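Hemolysin-related protein (Vibrio cholerae serotype O1, PDB 6MLT) is a secreted biofilm matrix protein that binds metal ions, calcium among them, and probably helps biofilms adhere through carbohydrate binding. Local coordinates at residues A[152-157]-A[205-210]; A[188-191]-A[196-199]; A[481-486]-A[490-495]; A[497-502]-A[537-542]. All blocks are in the same frame, centred on the assembly; numbering follows the deposited sequence.

Contact 1. Residues A[152-157]-A[205-210]. With NA (sodium ion), chain E.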
loop_
_atom_site.group_PDB
_atom_site.type_symbol
_atom_site.label_atom_id
_atom_site.label_comp_id
_atom_site.label_asym_id
_atom_site.label_seq_id
_atom_site.Cartn_x
_atom_site.Cartn_y
_atom_site.Cartn_z
ATOM N N ALA A 152 1.822 -8.207 -12.403
ATOM C CA ALA A 152 2.697 -8.606 -11.307
ATOM C C ALA A 152 3.403 -9.902 -11.662
ATOM O O ALA A 152 2.898 -10.706 -12.451
ATOM C CB ALA A 152 1.918 -8.783 -9.998
ATOM N N ASP A 153 4.581 -10.095 -11.068
ATOM C CA ASP A 153 5.251 -11.394 -11.088
ATOM C C ASP A 153 4.749 -12.156 -9.871
ATOM O O ASP A 153 5.220 -11.940 -8.751
ATOM C CB ASP A 153 6.767 -11.238 -11.068
ATOM C CG ASP A 153 7.504 -12.584 -11.097
ATOM O OD1 ASP A 153 6.853 -13.653 -11.038
ATOM O OD2 ASP A 153 8.749 -12.568 -11.193
ATOM N N ILE A 154 3.788 -13.059 -10.086
ATOM C CA ILE A 154 3.075 -13.660 -8.963
ATOM C C ILE A 154 3.713 -14.946 -8.470
ATOM O O ILE A 154 3.356 -15.417 -7.379
ATOM C CB ILE A 154 1.597 -13.921 -9.318
ATOM C CG1 ILE A 154 1.481 -14.925 -10.476
ATOM C CG2 ILE A 154 0.904 -12.602 -9.640
ATOM C CD1 ILE A 154 0.054 -15.230 -10.889
ATOM N N ASN A 155 4.645 -15.529 -9.227
ATOM C CA ASN A 155 5.337 -16.741 -8.810
ATOM C C ASN A 155 6.842 -16.565 -8.683
ATOM O O ASN A 155 7.530 -17.526 -8.330
ATOM C CB ASN A 155 5.048 -17.896 -9.783
ATOM C CG ASN A 155 5.449 -17.583 -11.222
ATOM O OD1 ASN A 155 6.063 -16.553 -11.514
ATOM N ND2 ASN A 155 5.100 -18.485 -12.127
ATOM N N GLY A 156 7.369 -15.377 -8.958
ATOM C CA GLY A 156 8.776 -15.105 -8.748
ATOM C C GLY A 156 9.715 -15.729 -9.753
ATOM O O GLY A 156 10.898 -15.900 -9.448
ATOM N N ASP A 157 9.240 -16.071 -10.948
ATOM C CA ASP A 157 10.102 -16.694 -11.944
ATOM C C ASP A 157 10.714 -15.687 -12.913
ATOM O O ASP A 157 11.341 -16.095 -13.894
ATOM C CB ASP A 157 9.332 -17.763 -12.723
ATOM C CG ASP A 157 8.240 -17.182 -13.610
ATOM O OD1 ASP A 157 8.106 -15.946 -13.685
ATOM O OD2 ASP A 157 7.507 -17.978 -14.229
ATOM N N TYR A 205 -7.468 -17.488 -5.189
ATOM C CA TYR A 205 -6.841 -18.609 -5.871
ATOM C C TYR A 205 -5.342 -18.616 -5.607
ATOM O O TYR A 205 -4.713 -17.560 -5.497
ATOM C CB TYR A 205 -7.035 -18.540 -7.394
ATOM C CG TYR A 205 -8.437 -18.297 -7.896
ATOM C CD1 TYR A 205 -8.902 -17.007 -8.121
ATOM C CD2 TYR A 205 -9.274 -19.357 -8.210
ATOM C CE1 TYR A 205 -10.175 -16.780 -8.611
ATOM C CE2 TYR A 205 -10.551 -19.139 -8.706
ATOM C CZ TYR A 205 -10.994 -17.850 -8.900
ATOM O OH TYR A 205 -12.263 -17.628 -9.381
ATOM N N GLN A 206 -4.765 -19.815 -5.542
ATOM C CA GLN A 206 -3.331 -19.935 -5.760
ATOM C C GLN A 206 -3.013 -19.514 -7.189
ATOM O O GLN A 206 -3.898 -19.413 -8.045
ATOM C CB GLN A 206 -2.855 -21.364 -5.489
ATOM C CG GLN A 206 -2.952 -21.758 -4.026
ATOM C CD GLN A 206 -2.337 -23.115 -3.732
ATOM O OE1 GLN A 206 -2.667 -24.111 -4.370
ATOM N NE2 GLN A 206 -1.434 -23.156 -2.763
ATOM N N ASN A 207 -1.733 -19.239 -7.449
ATOM C CA ASN A 207 -1.399 -18.694 -8.757
ATOM C C ASN A 207 -1.441 -19.742 -9.867
ATOM O O ASN A 207 -1.280 -19.373 -11.036
ATOM C CB ASN A 207 -0.035 -17.987 -8.723
ATOM C CG ASN A 207 1.091 -18.868 -8.226
ATOM O OD1 ASN A 207 1.065 -20.087 -8.371
ATOM N ND2 ASN A 207 2.110 -18.236 -7.657
ATOM N N ASN A 208 -1.676 -21.014 -9.553
ATOM C CA ASN A 208 -2.029 -21.995 -10.572
ATOM C C ASN A 208 -3.539 -22.119 -10.762
ATOM O O ASN A 208 -3.984 -22.918 -11.592
ATOM C CB ASN A 208 -1.422 -23.358 -10.225
ATOM C CG ASN A 208 -2.028 -23.980 -8.978
ATOM O OD1 ASN A 208 -2.790 -23.346 -8.244
ATOM N ND2 ASN A 208 -1.676 -25.229 -8.730
ATOM N N GLY A 209 -4.328 -21.334 -10.034
ATOM C CA GLY A 209 -5.774 -21.357 -10.145
ATOM C C GLY A 209 -6.483 -22.234 -9.133
ATOM O O GLY A 209 -7.723 -22.261 -9.120
ATOM N N ALA A 210 -5.746 -22.949 -8.289
ATOM C CA ALA A 210 -6.375 -23.773 -7.266
ATOM C C ALA A 210 -7.163 -22.905 -6.292
ATOM O O ALA A 210 -6.690 -21.862 -5.836
ATOM C CB ALA A 210 -5.323 -24.581 -6.506
HETATM NA NA NA E . 6.048 -14.760 -13.007
#
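Ile154 and Asn207 make the close part of this contact, their side chains running antiparallel alongside one another. The methyl CD1 of Ile154 reaches Asn207 CB at 3.5 Å, and the amide of Asn207 turns back to the isoleucine's own backbone. Its ND2 donates to Ile154 O over 3.1 Å, in a bent bond (144° at the hydrogen) that meets the carbonyl from above its plane. With CG tucked between backbone N and carbonyl carbon (chi1 56°), the amide points into the other loop rather than along its own turn, a type I beta turn from Gln206 to Gly209. Ile154 O also accepts from the backbone N of Arg196, and the stronger partner of Asn207 ND2 is Gln195 OE1. The segment 152-157 is the first half of an EF-hand-like, Asp-rich metal loop in an FG-GAP-like repeat of the beta-propeller. Asp153, Asn155 and Asp157 each give OD1 to a sodium ion, at 2.4 Å for Asp153 OD1, and Asn159 and Glu161 add further ligands. Toward solvent the contact thins out: partly exposed Asn155 offers just its CB, 3.6 Å from Asn207 ND2, while its OD1 faces the metal beside exposed Asp157.

Contact 2. Residues A[188-191]-A[196-199]. With NA (sodium ion), chain F.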
loop_
_atom_site.group_PDB
_atom_site.type_symbol
_atom_site.label_atom_id
_atom_site.label_comp_id
_atom_site.label_asym_id
_atom_site.label_seq_id
_atom_site.Cartn_x
_atom_site.Cartn_y
_atom_site.Cartn_z
ATOM N N PHE A 188 -1.410 -10.886 -4.072
ATOM C CA PHE A 188 -0.625 -10.648 -2.870
ATOM C C PHE A 188 -0.348 -11.987 -2.212
ATOM O O PHE A 188 -1.092 -12.955 -2.409
ATOM C CB PHE A 188 -1.340 -9.696 -1.900
ATOM C CG PHE A 188 -2.560 -10.285 -1.246
ATOM C CD1 PHE A 188 -3.740 -10.433 -1.951
ATOM C CD2 PHE A 188 -2.529 -10.665 0.087
ATOM C CE1 PHE A 188 -4.865 -10.967 -1.346
ATOM C CE2 PHE A 188 -3.648 -11.196 0.702
ATOM C CZ PHE A 188 -4.819 -11.349 -0.012
ATOM N N ASP A 189 0.745 -12.038 -1.449
ATOM C CA ASP A 189 1.108 -13.233 -0.691
ATOM C C ASP A 189 0.235 -13.281 0.555
ATOM O O ASP A 189 0.498 -12.593 1.542
ATOM C CB ASP A 189 2.589 -13.213 -0.333
ATOM C CG ASP A 189 3.070 -14.527 0.273
ATOM O OD1 ASP A 189 2.234 -15.421 0.539
ATOM O OD2 ASP A 189 4.292 -14.668 0.484
ATOM N N SER A 190 -0.813 -14.100 0.510
ATOM C CA SER A 190 -1.786 -14.159 1.592
ATOM C C SER A 190 -1.308 -14.978 2.780
ATOM O O SER A 190 -1.822 -14.796 3.887
ATOM C CB SER A 190 -3.091 -14.768 1.078
ATOM O OG SER A 190 -2.907 -16.148 0.818
ATOM N N ASN A 191 -0.364 -15.894 2.575
ATOM C CA ASN A 191 -0.008 -16.868 3.600
ATOM C C ASN A 191 1.489 -16.932 3.879
ATOM O O ASN A 191 1.936 -17.857 4.566
ATOM C CB ASN A 191 -0.509 -18.254 3.198
ATOM C CG ASN A 191 -0.039 -18.663 1.819
ATOM O OD1 ASN A 191 0.934 -18.121 1.296
ATOM N ND2 ASN A 191 -0.731 -19.626 1.221
ATOM N N ARG A 196 2.412 -15.398 -4.632
ATOM C CA ARG A 196 1.298 -14.469 -4.549
ATOM C C ARG A 196 0.032 -15.156 -5.041
ATOM O O ARG A 196 0.016 -15.757 -6.121
ATOM C CB ARG A 196 1.600 -13.194 -5.334
ATOM C CG ARG A 196 2.741 -12.411 -4.670
ATOM C CD ARG A 196 3.216 -11.282 -5.501
ATOM N NE ARG A 196 2.208 -10.241 -5.603
ATOM C CZ ARG A 196 2.438 -9.038 -6.111
ATOM N NH1 ARG A 196 3.646 -8.729 -6.562
ATOM N NH2 ARG A 196 1.458 -8.146 -6.167
ATOM N N GLU A 197 -1.005 -15.111 -4.212
ATOM C CA GLU A 197 -2.321 -15.587 -4.590
ATOM C C GLU A 197 -3.059 -14.501 -5.367
ATOM O O GLU A 197 -2.667 -13.330 -5.370
ATOM C CB GLU A 197 -3.112 -16.000 -3.349
ATOM C CG GLU A 197 -2.617 -17.282 -2.658
ATOM C CD GLU A 197 -1.218 -17.163 -2.057
ATOM O OE1 GLU A 197 -1.021 -16.344 -1.130
ATOM O OE2 GLU A 197 -0.312 -17.895 -2.519
ATOM N N VAL A 198 -4.136 -14.903 -6.038
ATOM C CA VAL A 198 -4.936 -14.011 -6.871
ATOM C C VAL A 198 -6.316 -13.888 -6.243
ATOM O O VAL A 198 -6.996 -14.896 -6.014
ATOM C CB VAL A 198 -5.037 -14.522 -8.319
ATOM C CG1 VAL A 198 -5.917 -13.609 -9.152
ATOM C CG2 VAL A 198 -3.660 -14.622 -8.950
ATOM N N PHE A 199 -6.738 -12.659 -5.971
ATOM C CA PHE A 199 -8.057 -12.389 -5.414
ATOM C C PHE A 199 -8.908 -11.711 -6.474
ATOM O O PHE A 199 -8.554 -10.631 -6.963
ATOM C CB PHE A 199 -7.977 -11.512 -4.167
ATOM C CG PHE A 199 -9.309 -11.258 -3.540
ATOM C CD1 PHE A 199 -9.915 -12.230 -2.768
ATOM C CD2 PHE A 199 -9.979 -10.065 -3.757
ATOM C CE1 PHE A 199 -11.151 -12.008 -2.196
ATOM C CE2 PHE A 199 -11.216 -9.836 -3.189
ATOM C CZ PHE A 199 -11.804 -10.810 -2.410
HETATM NA NA NA F . 1.403 -17.120 -0.806
HETATM O O HOH W 1 0.071 -20.451 -1.670
#
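Glu197 folds back over the loop at Ser190, and its side chain can be traced atom by atom. CB lies 3.8 Å from Phe188 O, beside the antiparallel hydrogen-bonded pair that Phe188 and Glu197 form through their backbones. CG passes Ser190 OG at 3.7 Å. There the chain bends (chi2 65°), which folds the carboxylate over toward the 188-191 loop and the sodium ion. OE1 binds the ion at 2.6 Å and at the same time takes two hydrogen bonds from Ser190: the backbone N, 2.8 Å from OE1, arrives nearly along the C-O axis, whereas OG, 2.7 Å from OE1, comes from above the carboxylate plane. The two donors, together with the metal, hold the rotation of the group. The other oxygen, OE2, reaches sodium at 2.5 Å and accepts from a water that in turn accepts a hydrogen bond from Asn191 ND2. Asp-x-Asn-x-Asp-x-Gln-x-Glu is the order of ligands here, an EF-hand-like loop joining the first two strands of a propeller blade: Asp189 and Asn191 each supply OD1, Asp193 OD1 and the backbone O of Gln195 add two more ligands, and Glu197 completes the site with both oxygens. Further along the strand, Phe199 CB abuts the edge of the Phe188 ring at 4.2 Å. Arg196 runs its CG alongside the backbone of Asp189 and carries its guanidinium to a salt bridge with Asp582.

Contact 3. Residues A[481-486]-A[490-495]. With NA (sodium ion), chain H.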
loop_
_atom_site.group_PDB
_atom_site.type_symbol
_atom_site.label_atom_id
_atom_site.label_comp_id
_atom_site.label_asym_id
_atom_site.label_seq_id
_atom_site.Cartn_x
_atom_site.Cartn_y
_atom_site.Cartn_z
ATOM N N TYR A 481 -3.506 11.516 -1.571
ATOM C CA TYR A 481 -2.239 12.214 -1.743
ATOM C C TYR A 481 -2.106 13.265 -0.644
ATOM O O TYR A 481 -3.100 13.862 -0.217
ATOM C CB TYR A 481 -2.134 12.874 -3.126
ATOM C CG TYR A 481 -0.921 13.774 -3.249
ATOM C CD1 TYR A 481 0.365 13.253 -3.143
ATOM C CD2 TYR A 481 -1.059 15.145 -3.445
ATOM C CE1 TYR A 481 1.483 14.072 -3.226
ATOM C CE2 TYR A 481 0.055 15.976 -3.535
ATOM C CZ TYR A 481 1.321 15.432 -3.419
ATOM O OH TYR A 481 2.430 16.243 -3.506
ATOM N N ASP A 482 -0.866 13.488 -0.203
ATOM C CA ASP A 482 -0.550 14.485 0.825
ATOM C C ASP A 482 -0.195 15.792 0.126
ATOM O O ASP A 482 0.969 16.075 -0.157
ATOM C CB ASP A 482 0.593 13.999 1.712
ATOM C CG ASP A 482 0.993 15.015 2.766
ATOM O OD1 ASP A 482 0.238 15.989 2.988
ATOM O OD2 ASP A 482 2.074 14.851 3.363
ATOM N N PHE A 483 -1.221 16.599 -0.159
ATOM C CA PHE A 483 -1.006 17.919 -0.751
ATOM C C PHE A 483 -0.290 18.857 0.212
ATOM O O PHE A 483 0.552 19.660 -0.207
ATOM C CB PHE A 483 -2.341 18.552 -1.147
ATOM C CG PHE A 483 -2.974 17.954 -2.362
ATOM C CD1 PHE A 483 -2.596 18.367 -3.626
ATOM C CD2 PHE A 483 -3.988 17.019 -2.240
ATOM C CE1 PHE A 483 -3.198 17.829 -4.752
ATOM C CE2 PHE A 483 -4.591 16.481 -3.355
ATOM C CZ PHE A 483 -4.197 16.887 -4.615
ATOM N N THR A 484 -0.639 18.802 1.494
ATOM C CA THR A 484 -0.171 19.811 2.437
ATOM C C THR A 484 1.239 19.540 2.933
ATOM O O THR A 484 1.884 20.460 3.440
ATOM C CB THR A 484 -1.108 19.908 3.643
ATOM O OG1 THR A 484 -1.090 18.670 4.363
ATOM C CG2 THR A 484 -2.535 20.236 3.199
ATOM N N GLY A 485 1.721 18.307 2.811
ATOM C CA GLY A 485 3.075 17.990 3.212
ATOM C C GLY A 485 3.272 17.746 4.690
ATOM O O GLY A 485 4.408 17.825 5.166
ATOM N N ASP A 486 2.205 17.450 5.436
ATOM C CA ASP A 486 2.306 17.149 6.858
ATOM C C ASP A 486 2.380 15.653 7.138
ATOM O O ASP A 486 2.321 15.245 8.301
ATOM C CB ASP A 486 1.131 17.768 7.623
ATOM C CG ASP A 486 -0.213 17.119 7.299
ATOM O OD1 ASP A 486 -0.309 16.323 6.338
ATOM O OD2 ASP A 486 -1.189 17.419 8.025
ATOM N N GLU A 490 -4.548 13.587 2.118
ATOM C CA GLU A 490 -5.879 14.067 1.792
ATOM C C GLU A 490 -6.557 13.077 0.839
ATOM O O GLU A 490 -5.922 12.184 0.271
ATOM C CB GLU A 490 -5.805 15.467 1.167
ATOM C CG GLU A 490 -5.533 16.604 2.160
ATOM C CD GLU A 490 -4.089 16.668 2.663
ATOM O OE1 GLU A 490 -3.159 16.744 1.829
ATOM O OE2 GLU A 490 -3.882 16.648 3.900
ATOM N N VAL A 491 -7.869 13.241 0.677
ATOM C CA VAL A 491 -8.690 12.394 -0.177
ATOM C C VAL A 491 -9.081 13.175 -1.424
ATOM O O VAL A 491 -9.506 14.336 -1.343
ATOM C CB VAL A 491 -9.959 11.911 0.555
ATOM C CG1 VAL A 491 -10.698 10.875 -0.294
ATOM C CG2 VAL A 491 -9.612 11.353 1.925
ATOM N N LEU A 492 -8.960 12.524 -2.577
ATOM C CA LEU A 492 -9.357 13.096 -3.855
ATOM C C LEU A 492 -10.628 12.394 -4.302
ATOM O O LEU A 492 -10.647 11.166 -4.417
ATOM C CB LEU A 492 -8.262 12.934 -4.908
ATOM C CG LEU A 492 -6.936 13.649 -4.667
ATOM C CD1 LEU A 492 -6.092 12.921 -3.629
ATOM C CD2 LEU A 492 -6.186 13.755 -5.978
ATOM N N VAL A 493 -11.682 13.176 -4.543
ATOM C CA VAL A 493 -13.009 12.647 -4.813
ATOM C C VAL A 493 -13.588 13.359 -6.029
ATOM O O VAL A 493 -13.163 14.451 -6.406
ATOM C CB VAL A 493 -13.960 12.802 -3.602
ATOM C CG1 VAL A 493 -13.319 12.244 -2.341
ATOM C CG2 VAL A 493 -14.360 14.262 -3.399
ATOM N N GLN A 494 -14.598 12.730 -6.618
ATOM C CA GLN A 494 -15.247 13.199 -7.832
ATOM C C GLN A 494 -16.738 12.929 -7.706
ATOM O O GLN A 494 -17.135 11.878 -7.189
ATOM C CB GLN A 494 -14.678 12.473 -9.060
ATOM C CG GLN A 494 -15.420 12.730 -10.361
ATOM C CD GLN A 494 -15.144 14.117 -10.908
ATOM O OE1 GLN A 494 -13.996 14.549 -10.973
ATOM N NE2 GLN A 494 -16.195 14.829 -11.283
ATOM N N ASP A 495 -17.568 13.875 -8.156
ATOM C CA ASP A 495 -18.989 13.570 -8.309
ATOM C C ASP A 495 -19.451 13.960 -9.709
ATOM O O ASP A 495 -18.666 13.873 -10.655
ATOM C CB ASP A 495 -19.828 14.219 -7.193
ATOM C CG ASP A 495 -19.899 15.746 -7.255
ATOM O OD1 ASP A 495 -19.345 16.390 -8.169
ATOM O OD2 ASP A 495 -20.558 16.301 -6.345
HETATM NA NA NA H . -1.627 16.345 4.206
#
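Tyr481 ends the innermost strand of a beta-propeller blade and pairs with Glu490, at the start of the next strand, as an antiparallel hydrogen-bonded pair; Glu490 N meets Tyr481 O at 2.8 Å. Between them the chain makes an EF-hand-like metal loop that holds a sodium ion. The ring of Tyr481 swings away from strand 490-494, and its CD2 edge sits 3.4 Å above the plane of the Phe483 ring, over its centre, while its OH bonds to Arg567 O. Asp482 turns OD1 to the metal, and that oxygen also accepts from Gly485 N at 2.8 Å, an Asx motif that curls the loop around the ion. Phe483 follows with two roles. Its backbone N makes a weak, strongly bent bond to Glu490 OE1, and its ring drops beside Leu492, CE2 lying 3.9 Å from Leu492 CD1. Val526, from the neighbouring blade, touches both these side chains and Tyr481, which places this apolar patch between blades. At Thr484 the backbone N points to the same Glu490 OE1, at 3.3 Å but straighter (155°), from above the carboxylate plane. The Thr484 hydroxyl, held between backbone N and carbonyl carbon by chi1 of 64°, ligates sodium with OG1 at 2.4 Å. Asp486 adds OD1, and Ile488 lends its carbonyl. Glu490 grips the ion unevenly: OE2 is 2.3 Å from sodium, whereas OE1, shared with the two backbone N-H groups, stands back at 2.9 Å.

Contact 4. Residues A[497-502]-A[537-542]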
loop_
_atom_site.group_PDB
_atom_site.type_symbol
_atom_site.label_atom_id
_atom_site.label_comp_id
_atom_site.label_asym_id
_atom_site.label_seq_id
_atom_site.Cartn_x
_atom_site.Cartn_y
_atom_site.Cartn_z
ATOM N N LEU A 497 -20.254 16.862 -10.959
ATOM C CA LEU A 497 -19.880 18.191 -11.431
ATOM C C LEU A 497 -18.569 18.726 -10.877
ATOM O O LEU A 497 -18.081 19.737 -11.394
ATOM C CB LEU A 497 -20.983 19.202 -11.087
ATOM C CG LEU A 497 -22.346 18.958 -11.729
ATOM C CD1 LEU A 497 -23.401 19.865 -11.119
ATOM C CD2 LEU A 497 -22.263 19.170 -13.238
ATOM N N ARG A 498 -17.989 18.103 -9.854
ATOM C CA ARG A 498 -16.853 18.676 -9.150
ATOM C C ARG A 498 -15.866 17.588 -8.768
ATOM O O ARG A 498 -16.262 16.494 -8.365
ATOM C CB ARG A 498 -17.277 19.402 -7.857
ATOM C CG ARG A 498 -18.595 20.142 -7.927
ATOM C CD ARG A 498 -19.135 20.406 -6.533
ATOM N NE ARG A 498 -19.726 19.207 -5.937
ATOM C CZ ARG A 498 -20.197 19.145 -4.696
ATOM N NH1 ARG A 498 -20.142 20.213 -3.909
ATOM N NH2 ARG A 498 -20.724 18.016 -4.236
ATOM N N MET A 499 -14.586 17.908 -8.892
ATOM C CA MET A 499 -13.523 17.193 -8.205
ATOM C C MET A 499 -13.188 17.979 -6.945
ATOM O O MET A 499 -13.159 19.211 -6.971
ATOM C CB MET A 499 -12.293 17.045 -9.109
ATOM C CG MET A 499 -11.099 16.350 -8.458
ATOM S SD MET A 499 -10.078 17.473 -7.461
ATOM C CE MET A 499 -9.034 16.286 -6.614
ATOM N N ARG A 500 -12.987 17.272 -5.834
ATOM C CA ARG A 500 -12.703 17.939 -4.573
ATOM C C ARG A 500 -11.582 17.233 -3.827
ATOM O O ARG A 500 -11.329 16.039 -4.016
ATOM C CB ARG A 500 -13.957 18.018 -3.686
ATOM C CG ARG A 500 -15.040 18.935 -4.254
ATOM C CD ARG A 500 -16.254 18.993 -3.346
ATOM N NE ARG A 500 -16.926 17.702 -3.258
ATOM C CZ ARG A 500 -17.859 17.400 -2.360
ATOM N NH1 ARG A 500 -18.232 18.299 -1.458
ATOM N NH2 ARG A 500 -18.416 16.190 -2.356
ATOM N N ILE A 501 -10.913 18.001 -2.976
ATOM C CA ILE A 501 -9.896 17.501 -2.059
ATOM C C ILE A 501 -10.454 17.614 -0.650
ATOM O O ILE A 501 -10.901 18.693 -0.236
ATOM C CB ILE A 501 -8.582 18.286 -2.196
ATOM C CG1 ILE A 501 -8.076 18.222 -3.637
ATOM C CG2 ILE A 501 -7.524 17.751 -1.213
ATOM C CD1 ILE A 501 -6.961 19.219 -3.924
ATOM N N LEU A 502 -10.434 16.504 0.084
ATOM C CA LEU A 502 -10.992 16.435 1.427
ATOM C C LEU A 502 -9.893 16.172 2.450
ATOM O O LEU A 502 -8.974 15.380 2.211
ATOM C CB LEU A 502 -12.046 15.336 1.530
ATOM C CG LEU A 502 -13.160 15.354 0.475
ATOM C CD1 LEU A 502 -14.150 14.231 0.730
ATOM C CD2 LEU A 502 -13.878 16.707 0.453
ATOM N N LEU A 537 -1.855 17.193 -10.860
ATOM C CA LEU A 537 -3.145 16.587 -10.547
ATOM C C LEU A 537 -3.898 16.345 -11.852
ATOM O O LEU A 537 -4.251 17.302 -12.554
ATOM C CB LEU A 537 -3.957 17.494 -9.628
ATOM C CG LEU A 537 -5.450 17.181 -9.479
ATOM C CD1 LEU A 537 -5.664 15.786 -8.914
ATOM C CD2 LEU A 537 -6.128 18.226 -8.604
ATOM N N ILE A 538 -4.159 15.076 -12.160
ATOM C CA ILE A 538 -4.707 14.651 -13.449
ATOM C C ILE A 538 -6.117 14.115 -13.235
ATOM O O ILE A 538 -6.325 13.241 -12.385
ATOM C CB ILE A 538 -3.825 13.570 -14.097
ATOM C CG1 ILE A 538 -2.386 14.071 -14.261
ATOM C CG2 ILE A 538 -4.405 13.140 -15.459
ATOM C CD1 ILE A 538 -1.338 13.049 -13.898
ATOM N N MET A 539 -7.074 14.594 -14.034
ATOM C CA MET A 539 -8.441 14.105 -13.944
ATOM C C MET A 539 -9.071 14.046 -15.329
ATOM O O MET A 539 -8.692 14.787 -16.242
ATOM C CB MET A 539 -9.295 14.978 -13.011
ATOM C CG MET A 539 -9.506 16.396 -13.480
ATOM S SD MET A 539 -10.233 17.438 -12.193
ATOM C CE MET A 539 -8.844 17.590 -11.069
ATOM N N VAL A 540 -10.042 13.152 -15.475
ATOM C CA VAL A 540 -10.729 12.947 -16.744
ATOM C C VAL A 540 -12.147 13.486 -16.629
ATOM O O VAL A 540 -12.715 13.572 -15.536
ATOM C CB VAL A 540 -10.714 11.458 -17.146
ATOM C CG1 VAL A 540 -9.283 10.944 -17.181
ATOM C CG2 VAL A 540 -11.562 10.626 -16.181
ATOM N N ALA A 541 -12.717 13.863 -17.772
ATOM C CA ALA A 541 -14.008 14.528 -17.788
ATOM C C ALA A 541 -14.798 14.118 -19.019
ATOM O O ALA A 541 -14.233 13.748 -20.057
ATOM C CB ALA A 541 -13.857 16.052 -17.762
ATOM N N ASN A 542 -16.119 14.202 -18.886
ATOM C CA ASN A 542 -17.035 13.967 -19.986
ATOM C C ASN A 542 -18.275 14.811 -19.748
ATOM O O ASN A 542 -18.617 15.127 -18.602
ATOM C CB ASN A 542 -17.393 12.483 -20.106
ATOM C CG ASN A 542 -17.917 11.915 -18.807
ATOM O OD1 ASN A 542 -19.102 12.046 -18.494
ATOM N ND2 ASN A 542 -17.032 11.289 -18.036
#
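The thioether sulfur of Met539, only weakly polar, lies against the stem of Met499: SD is 3.7 Å from Met499 CB and 4.0 Å from its CG. One atom further out on the side chain, Met539 CE presses on Met499 CG at 3.7 Å and on the Met499 sulfur at 3.8 Å, the two side chains crossing at about a right angle. A turn at the last torsion of Met539 (chi3 71°) brings the methyl across in this way. Met499 leaves its strand extended, CG anti to the backbone N, then bends at chi2 (-83°), which aims its own methyl at Leu537. There the two meet tip to tip, Met499 CE standing 4.0 Å from Leu537 CD2 and 4.1 Å from CD1, in the fork of the leucine.

The contact joins two neighbouring blades of the beta-propeller. Strand 498-502 is the third of its blade, while strand 536-541 belongs to the next sheet, which the N-terminal strand 13-19 completes from outside. The backbones stay well apart, with 8.3 Å between the CA atoms of Met499 and Met539, and side chains alone span the gap. Leu492 packs on both Met499 and Leu537, Ile513 also meets Leu537, and Tyr557 flanks Met539 within its own sheet. Since methyl and methylene groups and thioether sulfurs do all the touching, with no hydrogen bond between the two segments, the two sheets meet here through dispersion and burial of apolar surface, forces that are not directional.

Overall arrangement
Along the chain, contact 2 is nested inside the loop closed by contact 1, and contacts 3 and 4 follow in series. Contact 2 lies within the sheet of strands 185-188 to 211-214, and contact 1 ties it to the sheet of strands 150-152 to 174-178; their centres are 8 Å apart, and the two touch through a probable Ile154 O to Arg196 N hydrogen bond. Contacts 3 and 4, centres 11 Å apart, share strands 490-494 and 498-502 of one sheet. About 29 Å separates the centres of contacts 2 and 3. Sodium loops thus recur in separate blades, while strand 13-19, in one sheet with 553-559, 536-541 and 525-527, probably helps close the propeller by joining the chain's two ends.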